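Local coordinates for protein MaoC-like dehydratase (Phytophthora Capsici, PDB 3KH8) that probably catalyses the reversible hydration of 2-enoyl-CoA thioesters, acting as a hot dog-fold hydro-lyase of the MaoC and hydratase 2 type, at residues 56-61 and 96-101; 60-65 and 82-87; 211-216 and 258-263; 221-226 and 251-256. All blocks are in the same frame, centred on the assembly; numbering follows the deposited sequence.

Contact 1: 56-61 and 96-101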
loop_
_atom_site.group_PDB
_atom_site.type_symbol
_atom_site.label_atom_id
_atom_site.label_comp_id
_atom_site.label_asym_id
_atom_site.label_seq_id
_atom_site.Cartn_x
_atom_site.Cartn_y
_atom_site.Cartn_z
ATOM N N GLN A 56 10.104 -6.546 5.278
ATOM C CA GLN A 56 9.775 -6.896 3.896
ATOM C C GLN A 56 8.495 -6.229 3.416
ATOM O O GLN A 56 8.434 -5.721 2.296
ATOM C CB GLN A 56 9.614 -8.403 3.741
ATOM C CG GLN A 56 10.897 -9.149 3.570
ATOM C CD GLN A 56 10.698 -10.457 2.847
ATOM O OE1 GLN A 56 9.679 -11.131 3.027
ATOM N NE2 GLN A 56 11.663 -10.821 2.013
ATOM N N ARG A 57 7.472 -6.251 4.263
ATOM C CA ARG A 57 6.178 -5.663 3.927
ATOM C C ARG A 57 6.301 -4.166 3.605
ATOM O O ARG A 57 5.648 -3.682 2.683
ATOM C CB ARG A 57 5.176 -5.915 5.055
ATOM C CG ARG A 57 3.770 -5.393 4.811
ATOM C CD ARG A 57 2.858 -5.862 5.922
ATOM N NE ARG A 57 1.500 -5.346 5.808
ATOM C CZ ARG A 57 0.947 -4.506 6.678
ATOM N NH1 ARG A 57 1.641 -4.085 7.731
ATOM N NH2 ARG A 57 -0.303 -4.094 6.508
ATOM N N ASP A 58 7.148 -3.447 4.347
ATOM C CA ASP A 58 7.422 -2.035 4.049
ATOM C C ASP A 58 7.988 -1.853 2.640
ATOM O O ASP A 58 7.659 -0.883 1.961
ATOM C CB ASP A 58 8.385 -1.419 5.076
ATOM C CG ASP A 58 7.824 -1.424 6.491
ATOM O OD1 ASP A 58 6.634 -1.083 6.679
ATOM O OD2 ASP A 58 8.590 -1.762 7.421
ATOM N N LEU A 59 8.848 -2.780 2.218
ATOM C CA LEU A 59 9.439 -2.740 0.878
ATOM C C LEU A 59 8.384 -2.922 -0.214
ATOM O O LEU A 59 8.389 -2.200 -1.218
ATOM C CB LEU A 59 10.543 -3.798 0.732
ATOM C CG LEU A 59 11.775 -3.718 1.648
ATOM C CD1 LEU A 59 12.739 -4.865 1.346
ATOM C CD2 LEU A 59 12.489 -2.386 1.522
ATOM N N LEU A 60 7.481 -3.880 -0.003
ATOM C CA LEU A 60 6.355 -4.112 -0.911
ATOM C C LEU A 60 5.421 -2.905 -0.978
ATOM O O LEU A 60 4.993 -2.510 -2.063
ATOM C CB LEU A 60 5.576 -5.373 -0.504
ATOM C CG LEU A 60 6.347 -6.703 -0.445
ATOM C CD1 LEU A 60 5.463 -7.849 0.039
ATOM C CD2 LEU A 60 6.944 -7.053 -1.797
ATOM N N MET A 61 5.119 -2.324 0.184
ATOM C CA MET A 61 4.241 -1.153 0.273
ATOM C C MET A 61 4.821 0.053 -0.464
ATOM O O MET A 61 4.086 0.823 -1.088
ATOM C CB MET A 61 3.984 -0.787 1.737
ATOM C CG MET A 61 3.197 -1.844 2.525
ATOM S SD MET A 61 2.957 -1.399 4.263
ATOM C CE MET A 61 2.332 0.272 4.091
ATOM N N GLN A 96 11.595 4.103 13.163
ATOM C CA GLN A 96 11.308 2.718 13.546
ATOM C C GLN A 96 9.805 2.440 13.670
ATOM O O GLN A 96 9.400 1.383 14.166
ATOM C CB GLN A 96 12.012 2.364 14.860
ATOM C CG GLN A 96 13.507 2.106 14.728
ATOM C CD GLN A 96 14.087 1.440 15.964
ATOM O OE1 GLN A 96 14.136 2.037 17.041
ATOM N NE2 GLN A 96 14.533 0.195 15.813
ATOM N N SER A 97 8.979 3.379 13.216
ATOM C CA SER A 97 7.532 3.210 13.304
ATOM C C SER A 97 6.975 2.243 12.266
ATOM O O SER A 97 7.429 2.209 11.120
ATOM C CB SER A 97 6.812 4.551 13.203
ATOM O OG SER A 97 5.407 4.350 13.267
ATOM N N GLN A 98 5.983 1.461 12.684
ATOM C CA GLN A 98 5.236 0.605 11.775
ATOM C C GLN A 98 3.820 1.154 11.575
ATOM O O GLN A 98 3.004 0.550 10.876
ATOM C CB GLN A 98 5.190 -0.836 12.305
ATOM C CG GLN A 98 6.532 -1.587 12.252
ATOM C CD GLN A 98 7.083 -1.777 10.828
ATOM O OE1 GLN A 98 6.343 -2.063 9.885
ATOM N NE2 GLN A 98 8.393 -1.634 10.683
ATOM N N ASP A 99 3.548 2.305 12.186
ATOM C CA ASP A 99 2.229 2.936 12.144
ATOM C C ASP A 99 2.265 4.225 11.317
ATOM O O ASP A 99 3.307 4.575 10.757
ATOM C CB ASP A 99 1.757 3.233 13.575
ATOM C CG ASP A 99 0.242 3.408 13.688
ATOM O OD1 ASP A 99 -0.489 3.251 12.682
ATOM O OD2 ASP A 99 -0.219 3.716 14.807
ATOM N N VAL A 100 1.127 4.915 11.235
ATOM C CA VAL A 100 1.061 6.268 10.690
ATOM C C VAL A 100 2.073 7.149 11.437
ATOM O O VAL A 100 2.159 7.101 12.671
ATOM C CB VAL A 100 -0.378 6.852 10.804
ATOM C CG1 VAL A 100 -0.416 8.346 10.495
ATOM C CG2 VAL A 100 -1.344 6.102 9.881
ATOM N N VAL A 101 2.867 7.905 10.681
ATOM C CA VAL A 101 3.826 8.851 11.253
ATOM C C VAL A 101 3.281 10.265 11.044
ATOM O O VAL A 101 3.361 10.800 9.936
ATOM C CB VAL A 101 5.239 8.713 10.607
ATOM C CG1 VAL A 101 6.236 9.696 11.247
ATOM C CG2 VAL A 101 5.751 7.283 10.719
#

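Contact 2: 60-65 and 82-87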
loop_
_atom_site.group_PDB
_atom_site.type_symbol
_atom_site.label_atom_id
_atom_site.label_comp_id
_atom_site.label_asym_id
_atom_site.label_seq_id
_atom_site.Cartn_x
_atom_site.Cartn_y
_atom_site.Cartn_z
ATOM N N LEU A 60 7.481 -3.880 -0.003
ATOM C CA LEU A 60 6.355 -4.112 -0.911
ATOM C C LEU A 60 5.421 -2.905 -0.978
ATOM O O LEU A 60 4.993 -2.510 -2.063
ATOM C CB LEU A 60 5.576 -5.373 -0.504
ATOM C CG LEU A 60 6.347 -6.703 -0.445
ATOM C CD1 LEU A 60 5.463 -7.849 0.039
ATOM C CD2 LEU A 60 6.944 -7.053 -1.797
ATOM N N MET A 61 5.119 -2.324 0.184
ATOM C CA MET A 61 4.241 -1.153 0.273
ATOM C C MET A 61 4.821 0.053 -0.464
ATOM O O MET A 61 4.086 0.823 -1.088
ATOM C CB MET A 61 3.984 -0.787 1.737
ATOM C CG MET A 61 3.197 -1.844 2.525
ATOM S SD MET A 61 2.957 -1.399 4.263
ATOM C CE MET A 61 2.332 0.272 4.091
ATOM N N TYR A 62 6.138 0.214 -0.372
ATOM C CA TYR A 62 6.846 1.260 -1.106
ATOM C C TYR A 62 6.802 1.024 -2.616
ATOM O O TYR A 62 6.508 1.944 -3.381
ATOM C CB TYR A 62 8.302 1.378 -0.632
ATOM C CG TYR A 62 9.098 2.397 -1.425
ATOM C CD1 TYR A 62 8.866 3.767 -1.267
ATOM C CD2 TYR A 62 10.065 1.993 -2.350
ATOM C CE1 TYR A 62 9.587 4.714 -2.002
ATOM C CE2 TYR A 62 10.795 2.938 -3.096
ATOM C CZ TYR A 62 10.544 4.293 -2.912
ATOM O OH TYR A 62 11.246 5.237 -3.633
ATOM N N ALA A 63 7.102 -0.204 -3.037
ATOM C CA ALA A 63 7.089 -0.561 -4.458
ATOM C C ALA A 63 5.737 -0.253 -5.102
ATOM O O ALA A 63 5.688 0.382 -6.160
ATOM C CB ALA A 63 7.462 -2.029 -4.654
ATOM N N VAL A 64 4.645 -0.671 -4.458
ATOM C CA VAL A 64 3.305 -0.363 -4.980
ATOM C C VAL A 64 2.996 1.140 -4.880
ATOM O O VAL A 64 2.313 1.694 -5.742
ATOM C CB VAL A 64 2.155 -1.247 -4.361
ATOM C CG1 VAL A 64 2.483 -2.736 -4.463
ATOM C CG2 VAL A 64 1.840 -0.863 -2.925
ATOM N N GLY A 65 3.541 1.790 -3.851
ATOM C CA GLY A 65 3.385 3.230 -3.658
ATOM C C GLY A 65 3.951 4.048 -4.809
ATOM O O GLY A 65 3.386 5.072 -5.178
ATOM N N SER A 82 14.220 -7.783 -4.318
ATOM C CA SER A 82 15.103 -6.723 -3.849
ATOM C C SER A 82 14.286 -5.550 -3.328
ATOM O O SER A 82 13.132 -5.359 -3.728
ATOM C CB SER A 82 15.998 -6.230 -4.995
ATOM O OG SER A 82 16.760 -7.283 -5.570
ATOM N N ALA A 83 14.886 -4.764 -2.439
ATOM C CA ALA A 83 14.340 -3.449 -2.110
ATOM C C ALA A 83 14.469 -2.589 -3.359
ATOM O O ALA A 83 15.460 -2.708 -4.092
ATOM C CB ALA A 83 15.115 -2.824 -0.963
ATOM N N PHE A 84 13.490 -1.729 -3.625
ATOM C CA PHE A 84 13.704 -0.741 -4.681
ATOM C C PHE A 84 14.790 0.242 -4.229
ATOM O O PHE A 84 14.747 0.724 -3.096
ATOM C CB PHE A 84 12.427 -0.012 -5.113
ATOM C CG PHE A 84 12.609 0.767 -6.385
ATOM C CD1 PHE A 84 12.528 0.127 -7.619
ATOM C CD2 PHE A 84 12.934 2.117 -6.347
ATOM C CE1 PHE A 84 12.737 0.832 -8.802
ATOM C CE2 PHE A 84 13.145 2.834 -7.524
ATOM C CZ PHE A 84 13.049 2.193 -8.750
ATOM N N PRO A 85 15.782 0.520 -5.102
ATOM C CA PRO A 85 16.984 1.251 -4.678
ATOM C C PRO A 85 16.767 2.632 -4.050
ATOM O O PRO A 85 17.602 3.074 -3.258
ATOM C CB PRO A 85 17.792 1.365 -5.974
ATOM C CG PRO A 85 17.418 0.146 -6.725
ATOM C CD PRO A 85 15.935 0.005 -6.478
ATOM N N LEU A 86 15.669 3.302 -4.387
ATOM C CA LEU A 86 15.383 4.620 -3.824
ATOM C C LEU A 86 14.760 4.572 -2.421
ATOM O O LEU A 86 14.637 5.610 -1.764
ATOM C CB LEU A 86 14.484 5.436 -4.765
ATOM C CG LEU A 86 14.486 6.959 -4.552
ATOM C CD1 LEU A 86 15.797 7.579 -5.043
ATOM C CD2 LEU A 86 13.294 7.616 -5.233
ATOM N N TYR A 87 14.372 3.384 -1.956
ATOM C CA TYR A 87 13.655 3.277 -0.674
ATOM C C TYR A 87 14.272 4.028 0.528
ATOM O O TYR A 87 13.527 4.603 1.321
ATOM C CB TYR A 87 13.318 1.815 -0.310
ATOM C CG TYR A 87 12.599 1.703 1.020
ATOM C CD1 TYR A 87 11.300 2.182 1.172
ATOM C CD2 TYR A 87 13.228 1.147 2.133
ATOM C CE1 TYR A 87 10.634 2.100 2.401
ATOM C CE2 TYR A 87 12.574 1.062 3.365
ATOM C CZ TYR A 87 11.282 1.537 3.487
ATOM O OH TYR A 87 10.632 1.460 4.694
#

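Contact 3: 211-216 and 258-263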
loop_
_atom_site.group_PDB
_atom_site.type_symbol
_atom_site.label_atom_id
_atom_site.label_comp_id
_atom_site.label_asym_id
_atom_site.label_seq_id
_atom_site.Cartn_x
_atom_site.Cartn_y
_atom_site.Cartn_z
ATOM N N ASP A 211 10.244 6.738 -21.358
ATOM C CA ASP A 211 9.334 5.830 -20.678
ATOM C C ASP A 211 8.206 6.690 -20.136
ATOM O O ASP A 211 8.371 7.898 -19.950
ATOM C CB ASP A 211 10.053 5.085 -19.541
ATOM C CG ASP A 211 9.347 3.780 -19.129
ATOM O OD1 ASP A 211 8.234 3.490 -19.622
ATOM O OD2 ASP A 211 9.915 3.039 -18.296
ATOM N N GLU A 212 7.048 6.085 -19.908
ATOM C CA GLU A 212 5.957 6.812 -19.272
ATOM C C GLU A 212 5.200 5.938 -18.293
ATOM O O GLU A 212 5.129 4.718 -18.451
ATOM C CB GLU A 212 5.005 7.433 -20.303
ATOM C CG GLU A 212 4.248 6.436 -21.161
ATOM C CD GLU A 212 3.106 7.077 -21.932
ATOM O OE1 GLU A 212 3.275 8.209 -22.443
ATOM O OE2 GLU A 212 2.036 6.441 -22.028
ATOM N N PHE A 213 4.656 6.582 -17.269
ATOM C CA PHE A 213 3.829 5.907 -16.289
ATOM C C PHE A 213 2.636 6.781 -15.942
ATOM O O PHE A 213 2.792 7.926 -15.517
ATOM C CB PHE A 213 4.628 5.549 -15.026
ATOM C CG PHE A 213 3.794 4.899 -13.954
ATOM C CD1 PHE A 213 3.343 3.586 -14.105
ATOM C CD2 PHE A 213 3.440 5.603 -12.803
ATOM C CE1 PHE A 213 2.560 2.984 -13.120
ATOM C CE2 PHE A 213 2.657 5.012 -11.819
ATOM C CZ PHE A 213 2.216 3.700 -11.980
ATOM N N LYS A 214 1.446 6.229 -16.156
ATOM C CA LYS A 214 0.196 6.868 -15.775
ATOM C C LYS A 214 -0.004 6.660 -14.276
ATOM O O LYS A 214 -0.247 5.536 -13.830
ATOM C CB LYS A 214 -0.960 6.257 -16.589
ATOM C CG LYS A 214 -2.383 6.612 -16.143
ATOM C CD LYS A 214 -2.744 8.061 -16.397
ATOM C CE LYS A 214 -4.237 8.301 -16.167
ATOM N NZ LYS A 214 -4.617 8.261 -14.718
ATOM N N THR A 215 0.120 7.734 -13.497
ATOM C CA THR A 215 -0.151 7.640 -12.062
ATOM C C THR A 215 -1.655 7.529 -11.799
ATOM O O THR A 215 -2.471 7.957 -12.616
ATOM C CB THR A 215 0.440 8.825 -11.254
ATOM O OG1 THR A 215 -0.272 10.033 -11.560
ATOM C CG2 THR A 215 1.934 9.004 -11.549
ATOM N N SER A 216 -2.008 6.927 -10.666
ATOM C CA SER A 216 -3.394 6.856 -10.223
ATOM C C SER A 216 -3.811 8.192 -9.607
ATOM O O SER A 216 -2.988 8.864 -8.988
ATOM C CB SER A 216 -3.556 5.733 -9.194
ATOM O OG SER A 216 -4.804 5.832 -8.529
ATOM N N ALA A 258 10.584 8.162 -11.881
ATOM C CA ALA A 258 11.767 8.338 -12.742
ATOM C C ALA A 258 12.811 7.241 -12.489
ATOM O O ALA A 258 13.373 6.676 -13.435
ATOM C CB ALA A 258 12.372 9.719 -12.550
ATOM N N SER A 259 13.045 6.928 -11.212
ATOM C CA SER A 259 13.993 5.881 -10.825
ATOM C C SER A 259 13.625 4.508 -11.393
ATOM O O SER A 259 14.508 3.741 -11.772
ATOM C CB SER A 259 14.134 5.801 -9.303
ATOM O OG SER A 259 14.642 7.015 -8.779
ATOM N N ARG A 260 12.324 4.212 -11.439
ATOM C CA ARG A 260 11.820 2.974 -12.030
ATOM C C ARG A 260 12.192 2.878 -13.507
ATOM O O ARG A 260 12.623 1.822 -13.973
ATOM C CB ARG A 260 10.301 2.879 -11.886
ATOM C CG ARG A 260 9.795 2.557 -10.479
ATOM C CD ARG A 260 8.274 2.665 -10.417
ATOM N NE ARG A 260 7.652 1.976 -11.545
ATOM C CZ ARG A 260 6.526 2.354 -12.138
ATOM N NH1 ARG A 260 5.861 3.424 -11.715
ATOM N NH2 ARG A 260 6.069 1.657 -13.166
ATOM N N ALA A 261 12.018 3.981 -14.234
ATOM C CA ALA A 261 12.365 4.030 -15.654
ATOM C C ALA A 261 13.866 3.825 -15.851
ATOM O O ALA A 261 14.283 3.076 -16.737
ATOM C CB ALA A 261 11.915 5.348 -16.269
ATOM N N LEU A 262 14.665 4.478 -15.009
ATOM C CA LEU A 262 16.126 4.371 -15.076
ATOM C C LEU A 262 16.624 2.960 -14.768
ATOM O O LEU A 262 17.498 2.442 -15.469
ATOM C CB LEU A 262 16.789 5.404 -14.153
ATOM C CG LEU A 262 16.591 6.869 -14.557
ATOM C CD1 LEU A 262 16.757 7.783 -13.342
ATOM C CD2 LEU A 262 17.543 7.267 -15.689
ATOM N N PHE A 263 16.063 2.341 -13.729
ATOM C CA PHE A 263 16.412 0.964 -13.379
ATOM C C PHE A 263 16.059 0.007 -14.509
ATOM O O PHE A 263 16.853 -0.873 -14.853
ATOM C CB PHE A 263 15.732 0.512 -12.072
ATOM C CG PHE A 263 16.006 -0.931 -11.719
ATOM C CD1 PHE A 263 17.185 -1.290 -11.077
ATOM C CD2 PHE A 263 15.096 -1.932 -12.055
ATOM C CE1 PHE A 263 17.453 -2.629 -10.763
ATOM C CE2 PHE A 263 15.354 -3.273 -11.746
ATOM C CZ PHE A 263 16.534 -3.618 -11.095
HETATM O O HOH W 1 12.587 2.537 -18.818
#

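Contact 4: 221-226 and 251-256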
loop_
_atom_site.group_PDB
_atom_site.type_symbol
_atom_site.label_atom_id
_atom_site.label_comp_id
_atom_site.label_asym_id
_atom_site.label_seq_id
_atom_site.Cartn_x
_atom_site.Cartn_y
_atom_site.Cartn_z
ATOM N N GLN A 221 -2.397 8.597 -1.866
ATOM C CA GLN A 221 -3.042 7.871 -0.759
ATOM C C GLN A 221 -2.295 6.580 -0.441
ATOM O O GLN A 221 -2.288 6.124 0.709
ATOM C CB GLN A 221 -4.502 7.548 -1.084
ATOM C CG GLN A 221 -5.400 8.760 -1.352
ATOM C CD GLN A 221 -6.870 8.381 -1.437
ATOM O OE1 GLN A 221 -7.210 7.204 -1.545
ATOM N NE2 GLN A 221 -7.749 9.379 -1.387
ATOM N N VAL A 222 -1.671 5.997 -1.464
ATOM C CA VAL A 222 -0.891 4.770 -1.295
ATOM C C VAL A 222 0.558 5.106 -0.946
ATOM O O VAL A 222 1.128 4.527 -0.018
ATOM C CB VAL A 222 -0.944 3.861 -2.562
ATOM C CG1 VAL A 222 -0.244 2.524 -2.302
ATOM C CG2 VAL A 222 -2.385 3.615 -2.981
ATOM N N TYR A 223 1.147 6.052 -1.677
ATOM C CA TYR A 223 2.551 6.421 -1.450
ATOM C C TYR A 223 2.826 6.929 -0.029
ATOM O O TYR A 223 3.874 6.626 0.545
ATOM C CB TYR A 223 3.067 7.427 -2.495
ATOM C CG TYR A 223 4.520 7.765 -2.253
ATOM C CD1 TYR A 223 5.533 6.902 -2.665
ATOM C CD2 TYR A 223 4.880 8.920 -1.560
ATOM C CE1 TYR A 223 6.866 7.190 -2.413
ATOM C CE2 TYR A 223 6.217 9.214 -1.297
ATOM C CZ TYR A 223 7.200 8.347 -1.732
ATOM O OH TYR A 223 8.514 8.623 -1.481
ATOM N N ARG A 224 1.890 7.685 0.541
ATOM C CA ARG A 224 2.071 8.247 1.892
ATOM C C ARG A 224 2.296 7.185 2.979
ATOM O O ARG A 224 2.845 7.479 4.049
ATOM C CB ARG A 224 0.910 9.176 2.269
ATOM C CG ARG A 224 -0.455 8.512 2.437
ATOM C CD ARG A 224 -1.572 9.557 2.355
ATOM N NE ARG A 224 -1.512 10.525 3.455
ATOM C CZ ARG A 224 -2.034 10.327 4.663
ATOM N NH1 ARG A 224 -2.674 9.193 4.940
ATOM N NH2 ARG A 224 -1.927 11.270 5.598
ATOM N N LEU A 225 1.887 5.951 2.687
ATOM C CA LEU A 225 1.982 4.856 3.650
ATOM C C LEU A 225 3.425 4.398 3.868
ATOM O O LEU A 225 3.700 3.601 4.762
ATOM C CB LEU A 225 1.061 3.689 3.247
ATOM C CG LEU A 225 -0.421 4.059 3.039
ATOM C CD1 LEU A 225 -1.291 2.850 2.704
ATOM C CD2 LEU A 225 -0.980 4.786 4.241
ATOM N N SER A 226 4.341 4.925 3.059
ATOM C CA SER A 226 5.768 4.663 3.227
ATOM C C SER A 226 6.459 5.664 4.164
ATOM O O SER A 226 7.668 5.574 4.383
ATOM C CB SER A 226 6.471 4.600 1.864
ATOM O OG SER A 226 6.109 3.415 1.172
ATOM N N GLY A 251 6.751 14.806 -4.221
ATOM C CA GLY A 251 7.918 14.931 -5.094
ATOM C C GLY A 251 8.787 13.679 -5.110
ATOM O O GLY A 251 9.308 13.288 -6.158
ATOM N N LEU A 252 8.936 13.038 -3.951
ATOM C CA LEU A 252 9.739 11.817 -3.860
ATOM C C LEU A 252 9.103 10.615 -4.570
ATOM O O LEU A 252 9.814 9.698 -4.984
ATOM C CB LEU A 252 10.080 11.480 -2.403
ATOM C CG LEU A 252 11.170 12.350 -1.762
ATOM C CD1 LEU A 252 11.270 12.076 -0.252
ATOM C CD2 LEU A 252 12.522 12.135 -2.450
ATOM N N CYS A 253 7.777 10.624 -4.703
ATOM C CA CYS A 253 7.074 9.601 -5.485
ATOM C C CYS A 253 7.396 9.775 -6.979
ATOM O O CYS A 253 7.713 8.806 -7.670
ATOM C CB CYS A 253 5.562 9.661 -5.232
ATOM S SG CYS A 253 4.589 8.376 -6.100
ATOM N N SER A 254 7.330 11.017 -7.459
ATOM C CA SER A 254 7.766 11.355 -8.823
ATOM C C SER A 254 9.209 10.919 -9.071
ATOM O O SER A 254 9.536 10.405 -10.143
ATOM C CB SER A 254 7.634 12.863 -9.078
ATOM O OG SER A 254 6.274 13.252 -9.055
ATOM N N MET A 255 10.065 11.128 -8.075
ATOM C CA MET A 255 11.453 10.692 -8.155
ATOM C C MET A 255 11.521 9.167 -8.257
ATOM O O MET A 255 12.357 8.628 -8.989
ATOM C CB MET A 255 12.248 11.195 -6.946
ATOM C CG MET A 255 13.762 10.983 -7.060
ATOM S SD MET A 255 14.629 11.627 -5.625
ATOM C CE MET A 255 16.337 11.315 -6.071
ATOM N N GLY A 256 10.641 8.484 -7.520
ATOM C CA GLY A 256 10.515 7.029 -7.601
ATOM C C GLY A 256 10.129 6.560 -8.992
ATOM O O GLY A 256 10.702 5.598 -9.511
HETATM O O HOH W 2 10.369 7.809 -3.175
#

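Contact 1: 56-61 and 96-101
The carboxylate of Asp-58 and the amide of Gln-98 meet as two flat groups whose planes lie 30° apart, close to coplanar, with OD2 of Asp-58 3.7 Å from CD of Gln-98. This is a small contact between the first turns of helix 56-65 and an irregular segment. The Gln-98 chain folds back about its CB-CG bond (chi2 -62°), which brings its end over to the aspartate although its base does not aim there. Asp-58 is held mainly from elsewhere: OD2 accepts a hydrogen bond from the backbone N of Asn-55, just before the helix, and OD1 forms a salt bridge with Arg-57 of the second subunit. Within 96-101, Ser-97 OG accepts from Asp-99 N at 3.0 Å, with an angle of 155° at the hydrogen. That bond turns the chain just where Gln-98 projects. Asp-99 OD1 in turn accepts from the backbone N of Arg-57 of the second subunit, so both segments are tied to the partner chain. The arrangement thus combines an ST turn with a helix N-terminus at the dimer interface of this hot dog protein, where Arg-57 and Asp-58 pair reciprocally between subunits.

Contact 2: 60-65 and 82-87
A 2.9 Å hydrogen bond from Tyr-87 N to Phe-84 O closes a type I beta turn, and the residues of that turn wrap the side chain of Tyr-62 from helix 56-65. Tyr-62 leaves the helix with CG anti to its own N (chi1 177°), which carries the ring straight out to the turn. One face of the ring receives Tyr-87 in two places. Near the base of the Tyr-62 side chain, Tyr-87 CD1 sits above the rim, 3.4 Å from Tyr-62 CG; toward the hydroxyl end of the same face, Tyr-87 CA makes a CH-pi contact 4.1 Å from the centroid of the Tyr-62 ring. The two rings form a T-shaped (edge-to-face) pair, Tyr-87 offering the edge, with planes at 63° and centroids of the Tyr-62 and Tyr-87 rings 5.2 Å apart. The two side chains point opposite ways as they pass. Phe-84 comes in at the edge of the Tyr-62 ring, its CB lying 3.9 Å from Tyr-62 CE2. At the far end, the hydroxyl oxygen abuts Leu-86, with Tyr-62 OH 3.4 Å from Leu-86 CB. All four side chains are buried, and no hydrogen bond joins the two segments; the contact is one of van der Waals and aromatic packing. The turn is wedged among three helices: Phe-84 and Leu-86 reach on to Ser-259 of helix 251-266, Phe-84 also packs edge-to-face with Phe-73 of helix 71-74, and Tyr-87 leans back on Asp-58 and Leu-59 of helix 56-65.

Contact 3: 211-216 and 258-263
Between 211-216 and 258-263 the backbones come nearest at Asp-211 and Ala-261, whose CA atoms are 6.1 Å apart, and the alternation of the strand turns Asp-211 and Phe-213 to the helix. Arg-260 comes down over one face of the Phe-213 ring in a cation-pi contact, CZ of Arg-260 lying 4.1 Å from the ring centroid of Phe-213. The guanidinium stands upright on the ring, the planes 87° apart, so that it presents its edge and does not stack flat. NH1 sits over the ring centre, 3.4 Å from Phe-213 CG, while NH2 of Arg-260 reaches the rim at Phe-213 CD1, 3.5 Å away. A turn about the CG-CD bond of Arg-260 (chi3 47°) helps swing the group over. Its orientation is fixed from outside the two segments: NE forms a salt bridge with Glu-68 and NH1 donates to the carbonyl of Ile-66. At the other end, Asp-211 rests its carboxylate on the methyl group of Ala-261, OD2 of Asp-211 being 3.7 Å from CB of Ala-261. One water bridges the pair, donating to Asp-211 OD2 at 2.8 Å and to Ala-261 O at 2.7 Å. The strand is held in the sheet by backbone bonds to strand 290-297, and helix 251-266 packs against the sheet, Ala-261 touching Thr-293 of that neighbour and Leu-262 packing against strands 274-281, 290-297 and 302-309.

Contact 4: 221-226 and 251-256
Tyr-223 lays the face of its ring over the side chain of Cys-253, so that Cys-253 CB stands almost on the ring normal, 9° off it and 3.6 Å from the Tyr-223 centroid, a CH-pi contact. The sulfur lies to one side of this axis: Cys-253 SG is 4.3 Å from the centroid of the Tyr-223 ring and approaches it obliquely, toward CG and CD1. Both side chains are extended from their backbones, Cys-253 with SG anti to N (chi1 -177°), which puts the sulfur by the base of the tyrosine. Tyr-223 opens the Tyr-Arg-Leu-Ser-Gly-Asp sequence of the hydratase 2 motif, which in relatives supplies a catalytic aspartate and, a few residues on, a catalytic histidine; here the contact packs that region onto the first turns of the long helix 251-266 of the hot dog fold. Further along the ring, the hydroxyl passes Leu-252, Tyr-223 OH coming within 3.4 Å of Leu-252 CB. A water links the same two residues, lying 2.6 Å from Tyr-223 OH and donating to Leu-252 O at 2.7 Å, and so serves a buried helix carbonyl. His-250 meets the tyrosine ring edge-to-face, while Tyr-62 and Ile-66 also touch the Tyr-223 side chain.

From the N terminus, helix 56-65 starts both early contacts: contact 2 closes the shorter loop at 82-87, and contact 1 the longer one at 96-101, which encloses it. Two more loops follow in the MaoC-like part of the chain. Contact 3 joins strand 209-214 to helix 251-266, and contact 4, which joins helix 219-223 to an earlier part of that helix, falls wholly within its span. No two loops cross. The two halves nevertheless meet: Phe-84 of contact 2 lies against Arg-260 of contact 3, and Gly-65 O against Cys-253 of contact 4. Contacts 1, 2 and 4 also touch the second subunit, whereas contact 3 does not.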